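Local atomic coordinates of Blr3880 protein (Bradyrhizobium japonicum, PDB entry 2OOD), a protein that probably catalyses the zinc-dependent hydrolytic deamination of guanine to xanthine and ammonia, a step of purine breakdown, as a member of the metallo-dependent hydrolase superfamily. Residues A[80-85]-A[118-123]; A[86-91]-A[325-330]; A[108-113]-A[143-148]; A[134-139]-A[159-164]. All blocks are in the same frame, centred on the assembly; numbering follows the deposited sequence.

How the interactions relate
All four contacts lie in the TIM-barrel fold of the metal-dependent amidohydrolases. Interaction 1 joins the end of strand 70-81 to helix 113-129, and its centre is about 11 Å from those of both interaction 2 and interaction 4. Interaction 2 brings together two loops, after strands 70-81 and 320-323, closing a long loop of chain within which interactions 3 and 4 are nested. Strand 132-138, helix 143-156 and strand 160-166 follow one another: interaction 4 pairs the two strands, and interaction 3, centred about 14 Å away, holds the helix. Interactions 1 and 2 share the zinc and guanine, whereas 3 and 4 belong to the surrounding barrel framework.

Interaction 1: residues A[80-85]-A[118-123]; sequences IHLPQT and EGVKRF. With ZN (zinc ion), chain B; GUN (guanine), chain C.
Phe123 of helix 113-129 reaches into the turn that follows strand 70-81, where its ring meets Leu82 over one face and Ile80 and Thr85 at its edge. In this TIM-barrel amidohydrolase the strand end carries a zinc ligand, and the helix packs behind it. Phe123 has CG anti to its backbone N (chi1 175°), which starts the ring off toward the turn. Leu82 CA then lies over one face, shifted toward the rim, in a CH-pi contact 4.0 Å from the ring centroid. Ile80 CB meets the ring in its plane, at the CZ and CE1 edge. Leu82 CG is anti to the backbone N (chi1 153°), and from it the two methyls branch to different partners: CD1 rests on Phe123 CB at 3.6 Å, while CD2 meets Val120 CG2 at 3.9 Å. Gly119 brings the helix backbone close to Leu82 CD1.

Within the turn, Thr85 OG1 donates to Leu82 O over 2.7 Å, in the carbonyl plane and on a lone pair; the same oxygen also accepts from Thr85 N, so two donors of one residue hold it.

On the other side of the strand, His81 points away from the helix. Its NE2 binds zinc at 2.1 Å together with His79, His234, Asp326, guanine and a water, and its ring stacks with Phe138. Gln84 NE2 lies over one face of the imidazole and is hydrogen-bonded to Glu107. Thr85 crosses Phe123 at about a right angle, its OG1 near the ring plane at the edge, 3.1 Å from Phe123 CD1.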
# COMPACT_ATOMS: atom_id res chain seq x y z
N ILE A 80 0.91 17.88 -2.26
CA ILE A 80 0.66 17.25 -3.57
C ILE A 80 1.29 18.11 -4.65
O ILE A 80 1.55 19.28 -4.44
CB ILE A 80 -0.85 17.12 -3.96
CG1 ILE A 80 -1.73 17.72 -2.88
CG2 ILE A 80 -1.20 15.67 -4.25
CD1 ILE A 80 -1.69 19.22 -2.85
N HIS A 81 1.53 17.51 -5.80
CA HIS A 81 2.12 18.20 -6.94
C HIS A 81 1.09 18.17 -8.06
O HIS A 81 0.94 17.16 -8.75
CB HIS A 81 3.40 17.48 -7.40
CG HIS A 81 4.58 17.68 -6.51
ND1 HIS A 81 5.44 18.75 -6.63
CD2 HIS A 81 5.07 16.93 -5.49
CE1 HIS A 81 6.41 18.65 -5.74
NE2 HIS A 81 6.21 17.55 -5.04
N LEU A 82 0.38 19.28 -8.24
CA LEU A 82 -0.65 19.39 -9.28
C LEU A 82 -0.23 18.88 -10.66
O LEU A 82 -0.92 18.06 -11.26
CB LEU A 82 -1.12 20.84 -9.39
CG LEU A 82 -1.67 21.28 -10.76
CD1 LEU A 82 -2.95 20.53 -11.08
CD2 LEU A 82 -1.92 22.78 -10.73
N PRO A 83 0.90 19.38 -11.19
CA PRO A 83 1.36 18.95 -12.51
C PRO A 83 1.84 17.50 -12.62
O PRO A 83 2.27 17.07 -13.69
CB PRO A 83 2.46 19.96 -12.83
CG PRO A 83 3.05 20.22 -11.50
CD PRO A 83 1.84 20.35 -10.60
N GLN A 84 1.76 16.75 -11.53
CA GLN A 84 2.20 15.36 -11.57
C GLN A 84 1.02 14.39 -11.56
O GLN A 84 1.20 13.16 -11.52
CB GLN A 84 3.13 15.08 -10.39
CG GLN A 84 4.48 15.74 -10.56
CD GLN A 84 5.33 15.62 -9.32
OE1 GLN A 84 5.30 14.60 -8.63
NE2 GLN A 84 6.11 16.65 -9.03
N THR A 85 -0.19 14.95 -11.62
CA THR A 85 -1.44 14.20 -11.63
C THR A 85 -1.47 13.03 -12.61
O THR A 85 -2.08 12.00 -12.34
CB THR A 85 -2.63 15.12 -11.98
OG1 THR A 85 -2.77 16.12 -10.96
CG2 THR A 85 -3.92 14.33 -12.10
N GLU A 118 -7.07 21.43 -17.92
CA GLU A 118 -7.56 20.06 -17.85
C GLU A 118 -6.95 19.30 -16.67
O GLU A 118 -7.64 18.55 -15.98
CB GLU A 118 -7.25 19.31 -19.13
CG GLU A 118 -8.37 18.38 -19.53
CD GLU A 118 -7.86 17.10 -20.15
OE1 GLU A 118 -6.95 17.16 -21.01
OE2 GLU A 118 -8.40 16.02 -19.77
N GLY A 119 -5.65 19.50 -16.43
CA GLY A 119 -4.99 18.84 -15.33
C GLY A 119 -5.62 19.29 -14.02
O GLY A 119 -5.95 18.47 -13.17
N VAL A 120 -5.78 20.60 -13.86
CA VAL A 120 -6.38 21.14 -12.65
C VAL A 120 -7.75 20.53 -12.39
O VAL A 120 -8.13 20.28 -11.25
CB VAL A 120 -6.56 22.66 -12.74
CG1 VAL A 120 -7.41 23.16 -11.58
CG2 VAL A 120 -5.20 23.34 -12.74
N LYS A 121 -8.49 20.28 -13.47
CA LYS A 121 -9.81 19.69 -13.37
C LYS A 121 -9.70 18.25 -12.86
O LYS A 121 -10.39 17.87 -11.91
CB LYS A 121 -10.48 19.70 -14.75
CG LYS A 121 -11.89 19.14 -14.76
CD LYS A 121 -12.19 18.47 -16.11
CE LYS A 121 -13.63 17.96 -16.17
NZ LYS A 121 -13.99 17.10 -15.00
N ARG A 122 -8.83 17.47 -13.48
CA ARG A 122 -8.64 16.08 -13.08
C ARG A 122 -8.00 15.96 -11.71
O ARG A 122 -8.29 15.03 -10.95
CB ARG A 122 -7.79 15.36 -14.12
CG ARG A 122 -8.50 15.18 -15.44
CD ARG A 122 -7.51 14.85 -16.52
NE ARG A 122 -8.18 14.55 -17.79
CZ ARG A 122 -8.95 13.49 -18.00
NH1 ARG A 122 -9.17 12.61 -17.02
NH2 ARG A 122 -9.49 13.30 -19.19
N PHE A 123 -7.13 16.91 -11.39
CA PHE A 123 -6.45 16.94 -10.11
C PHE A 123 -7.48 17.08 -8.99
O PHE A 123 -7.49 16.29 -8.04
CB PHE A 123 -5.48 18.12 -10.09
CG PHE A 123 -4.79 18.34 -8.78
CD1 PHE A 123 -3.80 17.48 -8.34
CD2 PHE A 123 -5.12 19.44 -7.99
CE1 PHE A 123 -3.13 17.71 -7.13
CE2 PHE A 123 -4.46 19.69 -6.79
CZ PHE A 123 -3.46 18.82 -6.36
ZN ZN B . 6.89 16.88 -3.14
N9 GUN C . 11.45 18.35 -4.56
C8 GUN C . 12.58 18.09 -5.26
N7 GUN C . 12.68 16.82 -5.53
C5 GUN C . 11.61 16.17 -5.03
C6 GUN C . 11.18 14.80 -5.01
O6 GUN C . 11.84 13.91 -5.56
N1 GUN C . 9.98 14.50 -4.37
C2 GUN C . 9.23 15.50 -3.76
N2 GUN C . 8.03 15.18 -3.14
N3 GUN C . 9.62 16.76 -3.77
C4 GUN C . 10.79 17.14 -4.38
O HOH W 1 6.44 14.86 -4.64

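Interaction 2: residues A[86-91]-A[325-330]; sequences RVLGAY and TDVGGG. With ZN (zinc ion), chain B; GUN (guanine), chain C.
Gly328 O is tied to the loop 86-91 by water 2, which donates to it at 2.9 Å. The same water donates to Val87 O at 2.8 Å and accepts from Ala90 N at 2.8 Å, so that one molecule joins three backbone groups across the contact. Water 3 lies 2.7 Å from Gly328 O and 2.5 Å from Leu88 O, but it cannot be taken to serve all the oxygens near it.

Direct packing is carried by Leu88. Its CB meets Val327 CG1 at 3.9 Å, and the two side chains cross obliquely; CD2 reaches the same methyl at a longer distance. Val327 has CG1 anti to its backbone N (chi1 165°), which sets that methyl against Leu88. Phe333 touches both side chains. The CA atoms of Leu88 and Gly328 come within 4.0 Å. Separately, the backbone angles of Gly328 (phi 125°) by themselves call for glycine.

The loop 325-330 turns back on itself through the bond from Gly330 N to Asp326 O. Asp326 lies at the start of this turn, and its OD1 binds zinc at 2.5 Å, close to guanine N2, which also binds the metal. Arg86 hydrogen-bonds to Trp420 O and Ser423 OG of the second subunit.

One oxygen of the Asp326 carboxylate thus binds the zinc and the other is held by Ser298 OG. The water-bridged backbone join is consistent with holding the Asp326 loop beside the loop after strand 70-81 while the carboxylate serves the metal.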
# COMPACT_ATOMS: atom_id res chain seq x y z
N ARG A 86 -0.81 13.19 -13.75
CA ARG A 86 -0.83 12.17 -14.78
C ARG A 86 0.34 11.20 -14.78
O ARG A 86 0.32 10.21 -15.51
CB ARG A 86 -0.91 12.85 -16.15
CG ARG A 86 -1.27 11.94 -17.30
CD ARG A 86 -1.42 12.74 -18.57
NE ARG A 86 -1.98 11.93 -19.64
CZ ARG A 86 -2.21 12.37 -20.88
NH1 ARG A 86 -1.92 13.62 -21.20
NH2 ARG A 86 -2.74 11.55 -21.79
N VAL A 87 1.35 11.47 -13.96
CA VAL A 87 2.54 10.61 -13.93
C VAL A 87 2.91 10.02 -12.56
O VAL A 87 4.09 9.91 -12.23
CB VAL A 87 3.76 11.39 -14.49
CG1 VAL A 87 3.55 11.69 -15.96
CG2 VAL A 87 3.94 12.70 -13.72
N LEU A 88 1.91 9.58 -11.79
CA LEU A 88 2.18 9.05 -10.46
C LEU A 88 2.71 7.62 -10.27
O LEU A 88 2.67 7.10 -9.17
CB LEU A 88 0.94 9.22 -9.57
CG LEU A 88 -0.49 8.96 -10.03
CD1 LEU A 88 -0.57 7.81 -10.99
CD2 LEU A 88 -1.33 8.68 -8.81
N GLY A 89 3.22 6.99 -11.31
CA GLY A 89 3.72 5.64 -11.11
C GLY A 89 4.96 5.40 -11.94
O GLY A 89 5.13 4.31 -12.47
N ALA A 90 5.81 6.42 -12.06
CA ALA A 90 7.03 6.30 -12.84
C ALA A 90 7.92 5.19 -12.30
O ALA A 90 8.17 5.09 -11.10
CB ALA A 90 7.80 7.63 -12.83
N TYR A 91 8.41 4.35 -13.20
CA TYR A 91 9.25 3.22 -12.82
C TYR A 91 10.76 3.43 -12.67
O TYR A 91 11.37 4.27 -13.33
CB TYR A 91 9.02 2.08 -13.82
CG TYR A 91 10.07 0.99 -13.72
CD1 TYR A 91 10.09 0.11 -12.65
CD2 TYR A 91 11.08 0.90 -14.66
CE1 TYR A 91 11.10 -0.84 -12.51
CE2 TYR A 91 12.09 -0.05 -14.53
CZ TYR A 91 12.10 -0.92 -13.46
OH TYR A 91 13.09 -1.88 -13.35
N THR A 325 0.19 13.00 0.54
CA THR A 325 0.15 11.95 -0.48
C THR A 325 1.41 12.07 -1.31
O THR A 325 2.12 11.10 -1.54
CB THR A 325 -1.06 12.13 -1.44
OG1 THR A 325 -1.08 13.47 -1.94
CG2 THR A 325 -2.36 11.83 -0.72
N ASP A 326 1.68 13.30 -1.73
CA ASP A 326 2.83 13.62 -2.55
C ASP A 326 2.68 12.99 -3.93
O ASP A 326 3.63 12.41 -4.45
CB ASP A 326 4.12 13.14 -1.90
CG ASP A 326 5.35 13.73 -2.56
OD1 ASP A 326 5.33 14.96 -2.79
OD2 ASP A 326 6.32 12.99 -2.85
N VAL A 327 1.49 13.11 -4.51
CA VAL A 327 1.25 12.53 -5.82
C VAL A 327 2.35 12.89 -6.81
O VAL A 327 2.69 14.04 -7.04
CB VAL A 327 -0.13 12.91 -6.38
CG1 VAL A 327 -0.19 12.60 -7.87
CG2 VAL A 327 -1.19 12.11 -5.66
N GLY A 328 2.87 11.83 -7.41
CA GLY A 328 3.96 11.92 -8.34
C GLY A 328 4.87 10.95 -7.63
O GLY A 328 4.97 9.78 -8.01
N GLY A 329 5.48 11.43 -6.55
CA GLY A 329 6.37 10.60 -5.76
C GLY A 329 5.55 9.47 -5.18
O GLY A 329 5.97 8.32 -5.23
N GLY A 330 4.39 9.82 -4.63
CA GLY A 330 3.50 8.82 -4.06
C GLY A 330 2.57 8.31 -5.15
O GLY A 330 2.32 9.01 -6.12
ZN ZN B . 6.89 16.88 -3.14
N9 GUN C . 11.45 18.35 -4.56
C8 GUN C . 12.58 18.09 -5.26
N7 GUN C . 12.68 16.82 -5.53
C5 GUN C . 11.61 16.17 -5.03
C6 GUN C . 11.18 14.80 -5.01
O6 GUN C . 11.84 13.91 -5.56
N1 GUN C . 9.98 14.50 -4.37
C2 GUN C . 9.23 15.50 -3.76
N2 GUN C . 8.03 15.18 -3.14
N3 GUN C . 9.62 16.76 -3.77
C4 GUN C . 10.79 17.14 -4.38
O HOH W 2 5.91 8.76 -10.50
O HOH W 3 4.51 7.19 -7.52
O HOH W 1 6.44 14.86 -4.64

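Interaction 3: residues A[108-113]-A[143-148]; sequences IKYKDR and PVATEE
Arg113, at the start of helix 113-129, forms a salt-bridge network with Glu147 and Glu148 of helix 143-156, linking two neighbouring helices of the TIM barrel. The ionic part uses both terminal nitrogens. NH1 and NH2 of Arg113 grip Glu147 OE1 end-on, at 3.0 and 2.9 Å, with the guanidinium and carboxylate planes only 15° apart. Arg113 NH1 also bonds to Glu148 OE2 at 2.9 Å through the anti lone pair of that oxygen, but here the planes are 62° apart. A bend at chi3 (-63°) places Arg113 NE out of line with the otherwise extended chain, and beyond it the guanidinium turns to the two glutamates. Arg188 forms a salt bridge with the other oxygen of Glu147.

Van der Waals packing is centred on Val144. Its CG1 lies over one face of the guanidinium, offset toward the rim, packs on Arg113 CA at 3.5 Å and touches Tyr110 O at 3.6 Å; CG2 leans on Lys111 O at 3.4 Å. Tyr110 CB meets Ala145 CB, with the ring approached obliquely by the same methyl.

As for capping, Asp112 occupies the N-cap of helix 113-129, where its OD2 accepts from Tyr115 N.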
# COMPACT_ATOMS: atom_id res chain seq x y z
N ILE A 108 6.32 20.54 -17.64
CA ILE A 108 6.56 21.60 -18.60
C ILE A 108 5.34 21.83 -19.51
O ILE A 108 5.18 22.91 -20.08
CB ILE A 108 7.83 21.28 -19.45
CG1 ILE A 108 8.26 22.52 -20.22
CG2 ILE A 108 7.55 20.12 -20.39
CD1 ILE A 108 9.62 22.38 -20.89
N LYS A 109 4.48 20.81 -19.62
CA LYS A 109 3.27 20.91 -20.45
C LYS A 109 2.27 21.91 -19.88
O LYS A 109 1.43 22.44 -20.61
CB LYS A 109 2.57 19.55 -20.56
CG LYS A 109 3.40 18.42 -21.10
CD LYS A 109 2.56 17.15 -21.13
CE LYS A 109 3.33 15.96 -21.66
NZ LYS A 109 2.48 14.74 -21.68
N TYR A 110 2.34 22.15 -18.58
CA TYR A 110 1.42 23.07 -17.94
C TYR A 110 1.67 24.53 -18.30
O TYR A 110 1.02 25.43 -17.75
CB TYR A 110 1.45 22.87 -16.42
CG TYR A 110 0.74 21.60 -16.00
CD1 TYR A 110 1.24 20.35 -16.35
CD2 TYR A 110 -0.47 21.64 -15.32
CE1 TYR A 110 0.56 19.18 -16.03
CE2 TYR A 110 -1.16 20.48 -14.99
CZ TYR A 110 -0.64 19.26 -15.35
OH TYR A 110 -1.34 18.10 -15.04
N LYS A 111 2.62 24.75 -19.20
CA LYS A 111 2.94 26.10 -19.69
C LYS A 111 1.73 26.49 -20.53
O LYS A 111 1.30 27.65 -20.54
CB LYS A 111 4.17 26.06 -20.61
CG LYS A 111 5.44 26.65 -20.04
CD LYS A 111 6.51 26.70 -21.13
CE LYS A 111 7.82 27.29 -20.60
NZ LYS A 111 8.96 27.14 -21.58
N ASP A 112 1.20 25.49 -21.23
CA ASP A 112 0.04 25.61 -22.10
C ASP A 112 -1.20 25.68 -21.20
O ASP A 112 -1.46 24.76 -20.42
CB ASP A 112 -0.02 24.38 -23.00
CG ASP A 112 -1.22 24.37 -23.90
OD1 ASP A 112 -1.04 24.45 -25.13
OD2 ASP A 112 -2.36 24.28 -23.38
N ARG A 113 -1.98 26.76 -21.31
CA ARG A 113 -3.14 26.94 -20.45
C ARG A 113 -4.27 25.93 -20.62
O ARG A 113 -5.02 25.67 -19.68
CB ARG A 113 -3.70 28.35 -20.60
CG ARG A 113 -4.74 28.69 -19.56
CD ARG A 113 -5.24 30.10 -19.76
NE ARG A 113 -4.19 31.10 -19.60
CZ ARG A 113 -3.61 31.40 -18.44
NH1 ARG A 113 -3.98 30.79 -17.32
NH2 ARG A 113 -2.68 32.35 -18.39
N PRO A 143 3.45 30.53 -14.15
CA PRO A 143 2.28 31.06 -13.44
C PRO A 143 0.94 30.48 -13.92
O PRO A 143 -0.04 30.45 -13.17
CB PRO A 143 2.38 32.57 -13.67
CG PRO A 143 3.85 32.79 -13.76
CD PRO A 143 4.31 31.63 -14.63
N VAL A 144 0.90 30.02 -15.17
CA VAL A 144 -0.32 29.45 -15.76
C VAL A 144 -0.96 28.39 -14.87
O VAL A 144 -2.10 28.55 -14.42
CB VAL A 144 -0.01 28.81 -17.14
CG1 VAL A 144 -1.26 28.19 -17.73
CG2 VAL A 144 0.55 29.86 -18.07
N ALA A 145 -0.22 27.31 -14.61
CA ALA A 145 -0.72 26.23 -13.77
C ALA A 145 -1.26 26.74 -12.44
O ALA A 145 -2.30 26.27 -11.96
CB ALA A 145 0.39 25.22 -13.53
N THR A 146 -0.58 27.70 -11.83
CA THR A 146 -1.04 28.25 -10.56
C THR A 146 -2.35 29.03 -10.71
O THR A 146 -3.24 28.93 -9.86
CB THR A 146 0.01 29.19 -9.93
OG1 THR A 146 1.17 28.44 -9.58
CG2 THR A 146 -0.55 29.86 -8.68
N GLU A 147 -2.47 29.81 -11.78
CA GLU A 147 -3.68 30.60 -12.00
C GLU A 147 -4.87 29.68 -12.21
O GLU A 147 -5.91 29.85 -11.57
CB GLU A 147 -3.51 31.51 -13.22
CG GLU A 147 -2.37 32.50 -13.12
CD GLU A 147 -2.06 33.17 -14.44
OE1 GLU A 147 -2.45 32.61 -15.49
OE2 GLU A 147 -1.41 34.25 -14.44
N GLU A 148 -4.72 28.69 -13.09
CA GLU A 148 -5.81 27.76 -13.35
C GLU A 148 -6.24 26.98 -12.11
O GLU A 148 -7.41 26.65 -11.97
CB GLU A 148 -5.41 26.77 -14.46
CG GLU A 148 -5.31 27.39 -15.84
CD GLU A 148 -6.57 28.15 -16.24
OE1 GLU A 148 -7.68 27.60 -16.05
OE2 GLU A 148 -6.45 29.28 -16.76

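Interaction 4: residues A[134-139]-A[159-164]; sequences TCQAFT and RVIAGL
Cys135 and Ala137 hold strand 160-166 through the backbone, in parallel pairing about Gln136 and Ile161. Ile161 N donates to Cys135 O at 3.0 Å, and Ala137 N donates to Ile161 O at 2.7 Å, so the backbone N and O of Ile161 bond to residues flanking Gln136, as expected for parallel strands. Strands 134-138 and 160-162 run 12° from parallel. Weaker CA-H...O contacts support the pairing, from Thr134 CA to Arg159 O and from Gln136 CA to Ile161 O.

A side-chain bond extends the contact past the strand end: Thr139 OG1 donates to Gly163 O at 2.7 Å, tilted 34° from the carbonyl plane. A chi1 of 58° places OG1 between the backbone N and the carbonyl carbon, toward Gly163 O, and it is also hydrogen-bonded to Thr146 OG1 of helix 143-156.

In the packing, Gln136 CG lies against Ile161 CB at 3.8 Å, on the face they share. Thr134 and Arg159 run side by side, pointing the same way, and Arg159 NE forms a salt bridge with Glu403.

Strand 132-138, helix 143-156 and strand 160-166 form a beta-alpha-beta unit of the barrel; strand 70-81 borders strand 132-138, and strand 199-205 borders strand 160-166.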
# COMPACT_ATOMS: atom_id res chain seq x y z
N THR A 134 -9.13 19.76 1.23
CA THR A 134 -8.14 20.84 1.34
C THR A 134 -6.74 20.29 1.09
O THR A 134 -6.40 19.20 1.57
CB THR A 134 -8.17 21.49 2.74
OG1 THR A 134 -9.49 21.99 3.02
CG2 THR A 134 -7.17 22.63 2.82
N CYS A 135 -5.92 21.03 0.35
CA CYS A 135 -4.57 20.58 0.05
C CYS A 135 -3.58 21.72 -0.17
O CYS A 135 -3.95 22.82 -0.56
CB CYS A 135 -4.58 19.70 -1.21
SG CYS A 135 -4.86 20.61 -2.76
N GLN A 136 -2.31 21.45 0.12
CA GLN A 136 -1.24 22.42 -0.09
C GLN A 136 -0.53 21.88 -1.32
O GLN A 136 0.18 20.88 -1.24
CB GLN A 136 -0.30 22.45 1.11
CG GLN A 136 0.88 23.38 0.93
CD GLN A 136 1.61 23.63 2.22
OE1 GLN A 136 1.92 22.69 2.95
NE2 GLN A 136 1.89 24.89 2.51
N ALA A 137 -0.74 22.54 -2.45
CA ALA A 137 -0.18 22.06 -3.71
C ALA A 137 1.02 22.76 -4.33
O ALA A 137 1.15 23.98 -4.31
CB ALA A 137 -1.28 21.99 -4.74
N PHE A 138 1.89 21.93 -4.90
CA PHE A 138 3.06 22.42 -5.62
C PHE A 138 2.57 22.52 -7.06
O PHE A 138 1.72 21.74 -7.48
CB PHE A 138 4.20 21.41 -5.53
CG PHE A 138 4.95 21.46 -4.24
CD1 PHE A 138 6.00 22.36 -4.07
CD2 PHE A 138 4.58 20.65 -3.17
CE1 PHE A 138 6.68 22.44 -2.85
CE2 PHE A 138 5.25 20.73 -1.94
CZ PHE A 138 6.30 21.62 -1.79
N THR A 139 3.09 23.47 -7.80
CA THR A 139 2.69 23.65 -9.19
C THR A 139 3.97 23.62 -10.02
O THR A 139 4.99 23.10 -9.56
CB THR A 139 1.95 24.99 -9.35
OG1 THR A 139 2.80 26.06 -8.92
CG2 THR A 139 0.69 25.00 -8.50
N ARG A 159 -10.93 25.41 0.15
CA ARG A 159 -9.80 26.09 0.74
C ARG A 159 -8.58 25.35 0.22
O ARG A 159 -8.50 24.13 0.31
CB ARG A 159 -9.83 26.03 2.27
CG ARG A 159 -8.67 26.76 2.90
CD ARG A 159 -8.94 27.06 4.36
NE ARG A 159 -9.96 28.09 4.53
CZ ARG A 159 -9.85 29.34 4.06
NH1 ARG A 159 -8.77 29.72 3.39
NH2 ARG A 159 -10.83 30.21 4.28
N VAL A 160 -7.64 26.10 -0.35
CA VAL A 160 -6.45 25.52 -0.94
C VAL A 160 -5.23 26.40 -0.76
O VAL A 160 -5.32 27.62 -0.90
CB VAL A 160 -6.68 25.28 -2.45
CG1 VAL A 160 -5.37 24.91 -3.12
CG2 VAL A 160 -7.70 24.18 -2.66
N ILE A 161 -4.09 25.77 -0.45
CA ILE A 161 -2.82 26.48 -0.29
C ILE A 161 -2.00 26.17 -1.54
O ILE A 161 -1.80 25.00 -1.87
CB ILE A 161 -1.97 25.96 0.91
CG1 ILE A 161 -2.85 25.70 2.13
CG2 ILE A 161 -0.92 27.00 1.27
CD1 ILE A 161 -3.28 26.94 2.84
N ALA A 162 -1.52 27.19 -2.24
CA ALA A 162 -0.72 26.96 -3.43
C ALA A 162 0.13 28.17 -3.81
O ALA A 162 0.04 29.22 -3.18
CB ALA A 162 -1.61 26.55 -4.59
N GLY A 163 0.95 28.01 -4.84
CA GLY A 163 1.78 29.12 -5.26
C GLY A 163 2.75 28.75 -6.37
O GLY A 163 2.93 27.58 -6.68
N LEU A 164 3.36 29.77 -6.97
CA LEU A 164 4.33 29.56 -8.04
C LEU A 164 5.53 28.81 -7.47
O LEU A 164 6.17 29.28 -6.53
CB LEU A 164 4.78 30.91 -8.61
CG LEU A 164 5.75 30.85 -9.79
CD1 LEU A 164 5.07 30.20 -10.99
CD2 LEU A 164 6.21 32.24 -10.13